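Local structure of uncharacterized protein (Legionella pneumophila subsp. pneumophila, 5DGG) at residues Val23-Leu28 against Ile40-Ser45; Asp87-Glu92 against Tyr130-Phe135. The protein is probably a ubiquitin-specific cysteine protease of the LupA family, linked to Legionella metaeffector activity, with this chain as its central domain. All coordinates share one frame; numbering follows the deposited sequence.

Both contacts belong to one LupA-family domain, built round a mixed five-stranded sheet with helices packed on it. They come in series along the chain. Contact 1 closes before contact 2 opens. Contact 1 sets strand 22-29, an outermost strand of the sheet, against helix 33-47. Contact 2 joins the loop after strand 81-86 to the start of helix 132-146. The centres are about 22 Å apart and the nearest atoms about 9 Å, on opposite sides of the chain's centre. They share no residue and do not touch. Contact 1 is packing within the fold, whereas contact 2 lies at the probable active site.

Contact 1 (Val23-Leu28 against Ile40-Ser45)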
loop_
_atom_site.group_PDB
_atom_site.type_symbol
_atom_site.label_atom_id
_atom_site.label_comp_id
_atom_site.label_asym_id
_atom_site.label_seq_id
_atom_site.Cartn_x
_atom_site.Cartn_y
_atom_site.Cartn_z
ATOM N N VAL A 23 3.138 5.922 -8.976
ATOM C CA VAL A 23 2.949 6.879 -7.895
ATOM C C VAL A 23 2.677 6.182 -6.584
ATOM O O VAL A 23 1.858 5.276 -6.529
ATOM C CB VAL A 23 1.800 7.822 -8.202
ATOM C CG1 VAL A 23 1.416 8.701 -7.006
ATOM C CG2 VAL A 23 2.153 8.664 -9.423
ATOM N N VAL A 24 3.312 6.657 -5.508
ATOM C CA VAL A 24 3.039 6.181 -4.188
ATOM C C VAL A 24 2.499 7.378 -3.428
ATOM O O VAL A 24 3.199 8.376 -3.215
ATOM C CB VAL A 24 4.284 5.569 -3.488
ATOM C CG1 VAL A 24 3.906 5.030 -2.086
ATOM C CG2 VAL A 24 4.903 4.498 -4.353
ATOM N N MET A 25 1.232 7.312 -3.069
ATOM C CA MET A 25 0.596 8.408 -2.345
ATOM C C MET A 25 0.933 8.364 -0.863
ATOM O O MET A 25 1.335 7.336 -0.344
ATOM C CB MET A 25 -0.906 8.333 -2.449
ATOM C CG MET A 25 -1.381 7.942 -3.801
ATOM S SD MET A 25 -2.843 8.787 -4.303
ATOM C CE MET A 25 -1.847 10.179 -4.837
ATOM N N ALA A 26 0.716 9.511 -0.215
ATOM C CA ALA A 26 0.859 9.617 1.225
ATOM C C ALA A 26 -0.187 8.791 1.930
ATOM O O ALA A 26 -1.257 8.448 1.386
ATOM C CB ALA A 26 0.756 11.058 1.685
ATOM N N VAL A 27 0.097 8.559 3.188
ATOM C CA VAL A 27 -0.825 7.808 4.028
ATOM C C VAL A 27 -2.239 8.399 4.071
ATOM O O VAL A 27 -2.447 9.619 4.147
ATOM C CB VAL A 27 -0.309 7.625 5.462
ATOM C CG1 VAL A 27 0.973 6.809 5.462
ATOM C CG2 VAL A 27 -0.129 8.963 6.154
ATOM N N LEU A 28 -3.219 7.509 3.994
ATOM C CA LEU A 28 -4.616 7.896 4.098
ATOM C C LEU A 28 -5.154 7.373 5.422
ATOM O O LEU A 28 -4.856 6.256 5.809
ATOM C CB LEU A 28 -5.454 7.277 2.999
ATOM C CG LEU A 28 -5.739 7.993 1.751
ATOM C CD1 LEU A 28 -6.787 7.177 0.997
ATOM C CD2 LEU A 28 -6.210 9.419 2.067
ATOM N N ILE A 40 -8.457 13.982 -3.140
ATOM C CA ILE A 40 -9.227 13.695 -4.357
ATOM C C ILE A 40 -8.528 14.331 -5.552
ATOM O O ILE A 40 -8.399 13.700 -6.601
ATOM C CB ILE A 40 -10.676 14.233 -4.303
ATOM C CG1 ILE A 40 -11.481 13.553 -3.230
ATOM C CG2 ILE A 40 -11.410 14.044 -5.639
ATOM C CD1 ILE A 40 -11.516 12.068 -3.324
ATOM N N GLU A 41 -8.039 15.562 -5.395
ATOM C CA GLU A 41 -7.541 16.282 -6.554
ATOM C C GLU A 41 -6.216 15.696 -7.040
ATOM O O GLU A 41 -5.991 15.513 -8.251
ATOM C CB GLU A 41 -7.491 17.786 -6.287
ATOM C CG GLU A 41 -8.909 18.404 -6.363
ATOM C CD GLU A 41 -8.931 19.916 -6.314
ATOM O OE1 GLU A 41 -8.710 20.431 -5.215
ATOM O OE2 GLU A 41 -9.199 20.598 -7.348
ATOM N N THR A 42 -5.371 15.360 -6.094
ATOM C CA THR A 42 -4.110 14.703 -6.419
ATOM C C THR A 42 -4.354 13.307 -6.998
ATOM O O THR A 42 -3.766 12.949 -8.018
ATOM C CB THR A 42 -3.117 14.677 -5.239
ATOM O OG1 THR A 42 -1.888 14.093 -5.670
ATOM C CG2 THR A 42 -3.626 13.866 -4.069
ATOM N N LEU A 43 -5.259 12.560 -6.416
ATOM C CA LEU A 43 -5.491 11.210 -6.892
ATOM C C LEU A 43 -6.188 11.268 -8.281
ATOM O O LEU A 43 -5.825 10.524 -9.213
ATOM C CB LEU A 43 -6.273 10.419 -5.829
ATOM C CG LEU A 43 -6.802 9.054 -6.244
ATOM C CD1 LEU A 43 -5.670 8.089 -6.489
ATOM C CD2 LEU A 43 -7.747 8.505 -5.183
ATOM N N ALA A 44 -7.113 12.209 -8.466
ATOM C CA ALA A 44 -7.797 12.332 -9.756
ATOM C C ALA A 44 -6.782 12.737 -10.825
ATOM O O ALA A 44 -6.725 12.156 -11.924
ATOM C CB ALA A 44 -8.919 13.343 -9.673
ATOM N N SER A 45 -5.915 13.679 -10.484
ATOM C CA SER A 45 -4.910 14.082 -11.435
ATOM C C SER A 45 -4.047 12.904 -11.927
ATOM O O SER A 45 -3.762 12.794 -13.109
ATOM C CB SER A 45 -4.032 15.154 -10.845
ATOM O OG SER A 45 -2.997 15.361 -11.751
#
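M25 reaches across to L43 and T42 with the end of its side chain. Of these three residues M25 has the most surface buried here, followed by L43 and then T42. The nearest CA atoms are those of M25 and L43, at 8.1 Å, so the backbones stay well apart and the thioether spans the gap. CB of M25 points toward helix 33-47. CG lies opposite the carbonyl carbon of M25 and near its backbone N (chi1 -40°). A bend at chi2 places the sulfur against L43, and a bend at chi3 (83°) then turns CE toward T42.

The sulfur does the main touching. SD of M25 is 3.6 Å from CD1 of L43. SD of M25 also lies 4.1 Å from CB of L43, so the sulfur meets both the base and one branch of the leucine. The two side chains cross at about a right angle. The contact is apolar, and both residues are buried.

T42 sits at the more exposed margin. CE of M25 is 4.0 Å from OG1 of T42 in the conformer described, and the two side chains pass in opposite directions. T42 has a second deposited conformer, so this detail is less certain than the leucine contact.

Neighbours extend the packing. M25 also touches I55 and I57 of strand 54-60 and D46 of helix 33-47, while L43 meets C108 of helix 98-108. The M25 backbone is hydrogen-bonded to that of M56 on the adjacent parallel strand. M25 thus lies between strand 54-60 and helix 33-47, touching both. Strand 22-29, helix 33-47 and strand 54-60 form a beta-alpha-beta unit, and the contact packs the first strand against the crossover helix.

Contact 2 (Asp87-Glu92 against Tyr130-Phe135); sequences DPYGPE and YSCGDF
P88 and C132 bring the backbones closest, with their CA atoms 5.6 Å apart, where a type I turn from D87 to G90 faces the first turn of helix 132-146. The proline ring does most of the packing. Its CG lies 3.5 Å from the carbonyl O of C132, and the same P88 CG is 3.9 Å from CB of C132. On the neighbouring ring atom, CB of P88 is 3.6 Å from CB of F135. The proline thus bridges two residues one helical turn apart, and its CB meets the F135 ring obliquely.

CB of Y89 points away from the helix, but its ring swings back. CE1 of Y89 lies 3.7 Å from SG of C132, in a sulfur-aromatic contact oblique to the ring. SG stands opposite the C132 carbonyl carbon (chi1 -72°), which points it out toward the turn.

C132 also touches H63, whose NE2 is hydrogen-bonded to OD1 of D87. This Cys-His-Asp geometry, with the cysteine at the start of a helix, is consistent with a catalytic triad, and the family name supports a protease. Q126, six residues before C132, is hydrogen-bonded to S131 OG and Y130 OH. By analogy with Ulp1-type cysteine proteases it could contribute to an oxyanion hole.

D87 is held firmly. Its OD1 accepts the backbone N of Y89 at 2.9 Å, nearly straight at 168°, closing an Asx turn. This N-H comes from the anti side, somewhat out of the carboxylate plane. OD2 forms a salt bridge with R65.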
loop_
_atom_site.group_PDB
_atom_site.type_symbol
_atom_site.label_atom_id
_atom_site.label_comp_id
_atom_site.label_asym_id
_atom_site.label_seq_id
_atom_site.Cartn_x
_atom_site.Cartn_y
_atom_site.Cartn_z
ATOM N N ASP A 87 -4.573 -6.984 2.711
ATOM C CA ASP A 87 -4.653 -6.960 4.153
ATOM C C ASP A 87 -3.607 -7.942 4.725
ATOM O O ASP A 87 -3.607 -9.137 4.384
ATOM C CB ASP A 87 -6.064 -7.369 4.533
ATOM C CG ASP A 87 -6.333 -7.265 6.012
ATOM O OD1 ASP A 87 -5.435 -7.552 6.823
ATOM O OD2 ASP A 87 -7.481 -6.928 6.374
ATOM N N PRO A 88 -2.685 -7.448 5.583
ATOM C CA PRO A 88 -1.674 -8.303 6.201
ATOM C C PRO A 88 -2.235 -9.587 6.842
ATOM O O PRO A 88 -1.510 -10.594 6.929
ATOM C CB PRO A 88 -1.077 -7.392 7.266
ATOM C CG PRO A 88 -1.205 -6.036 6.671
ATOM C CD PRO A 88 -2.507 -6.051 5.963
ATOM N N TYR A 89 -3.487 -9.586 7.264
ATOM C CA TYR A 89 -4.047 -10.781 7.976
ATOM C C TYR A 89 -4.489 -11.837 6.993
ATOM O O TYR A 89 -4.588 -13.006 7.340
ATOM C CB TYR A 89 -5.249 -10.456 8.864
ATOM C CG TYR A 89 -4.945 -9.901 10.238
ATOM C CD1 TYR A 89 -3.742 -9.286 10.530
ATOM C CD2 TYR A 89 -5.907 -9.955 11.238
ATOM C CE1 TYR A 89 -3.520 -8.691 11.771
ATOM C CE2 TYR A 89 -5.675 -9.414 12.499
ATOM C CZ TYR A 89 -4.475 -8.795 12.765
ATOM O OH TYR A 89 -4.251 -8.240 14.012
ATOM N N GLY A 90 -4.757 -11.425 5.764
ATOM C CA GLY A 90 -5.250 -12.337 4.752
ATOM C C GLY A 90 -6.320 -11.636 3.951
ATOM O O GLY A 90 -6.826 -10.594 4.366
ATOM N N PRO A 91 -6.689 -12.200 2.790
ATOM C CA PRO A 91 -7.591 -11.442 1.891
ATOM C C PRO A 91 -8.985 -11.099 2.429
ATOM O O PRO A 91 -9.516 -10.041 2.094
ATOM C CB PRO A 91 -7.684 -12.327 0.653
ATOM C CG PRO A 91 -7.307 -13.700 1.120
ATOM C CD PRO A 91 -6.344 -13.530 2.269
ATOM N N GLU A 92 -9.573 -11.958 3.270
ATOM C CA GLU A 92 -10.966 -11.747 3.700
ATOM C C GLU A 92 -11.167 -10.408 4.396
ATOM O O GLU A 92 -12.194 -9.756 4.186
ATOM C CB GLU A 92 -11.508 -12.923 4.566
ATOM C CG GLU A 92 -10.935 -13.012 5.977
ATOM C CD GLU A 92 -11.383 -14.257 6.741
ATOM O OE1 GLU A 92 -11.923 -15.191 6.105
ATOM O OE2 GLU A 92 -11.183 -14.314 7.975
ATOM N N TYR A 130 0.233 -5.430 15.677
ATOM C CA TYR A 130 1.403 -4.558 15.663
ATOM C C TYR A 130 2.195 -4.556 14.350
ATOM O O TYR A 130 2.877 -3.597 14.096
ATOM C CB TYR A 130 2.358 -4.843 16.828
ATOM C CG TYR A 130 3.245 -6.044 16.650
ATOM C CD1 TYR A 130 4.582 -5.901 16.256
ATOM C CD2 TYR A 130 2.778 -7.336 16.896
ATOM C CE1 TYR A 130 5.406 -7.004 16.075
ATOM C CE2 TYR A 130 3.597 -8.437 16.706
ATOM C CZ TYR A 130 4.909 -8.259 16.310
ATOM O OH TYR A 130 5.736 -9.342 16.172
ATOM N N SER A 131 2.133 -5.630 13.554
ATOM C CA SER A 131 3.011 -5.755 12.400
ATOM C C SER A 131 2.312 -5.420 11.054
ATOM O O SER A 131 2.910 -5.610 10.026
ATOM C CB SER A 131 3.628 -7.141 12.342
ATOM O OG SER A 131 2.633 -8.152 12.263
ATOM N N CYS A 132 1.097 -4.861 11.072
ATOM C CA CYS A 132 0.365 -4.628 9.828
ATOM C C CYS A 132 1.108 -3.609 8.972
ATOM O O CYS A 132 1.139 -3.749 7.790
ATOM C CB CYS A 132 -1.062 -4.166 10.097
ATOM S SG CYS A 132 -2.177 -5.434 10.746
ATOM N N GLY A 133 1.702 -2.600 9.604
ATOM C CA GLY A 133 2.526 -1.597 8.933
ATOM C C GLY A 133 3.701 -2.199 8.207
ATOM O O GLY A 133 4.004 -1.835 7.060
ATOM N N ASP A 134 4.389 -3.101 8.915
ATOM C CA ASP A 134 5.550 -3.773 8.388
ATOM C C ASP A 134 5.206 -4.582 7.147
ATOM O O ASP A 134 5.898 -4.514 6.115
ATOM C CB ASP A 134 6.145 -4.715 9.467
ATOM C CG ASP A 134 6.406 -3.992 10.802
ATOM O OD1 ASP A 134 5.437 -3.618 11.537
ATOM O OD2 ASP A 134 7.606 -3.818 11.117
ATOM N N PHE A 135 4.182 -5.400 7.271
ATOM C CA PHE A 135 3.675 -6.146 6.119
ATOM C C PHE A 135 3.293 -5.230 4.968
ATOM O O PHE A 135 3.638 -5.515 3.821
ATOM C CB PHE A 135 2.463 -7.029 6.496
ATOM C CG PHE A 135 2.830 -8.363 7.139
ATOM C CD1 PHE A 135 3.002 -9.480 6.366
ATOM C CD2 PHE A 135 2.964 -8.494 8.519
ATOM C CE1 PHE A 135 3.348 -10.697 6.933
ATOM C CE2 PHE A 135 3.304 -9.699 9.107
ATOM C CZ PHE A 135 3.496 -10.804 8.310
#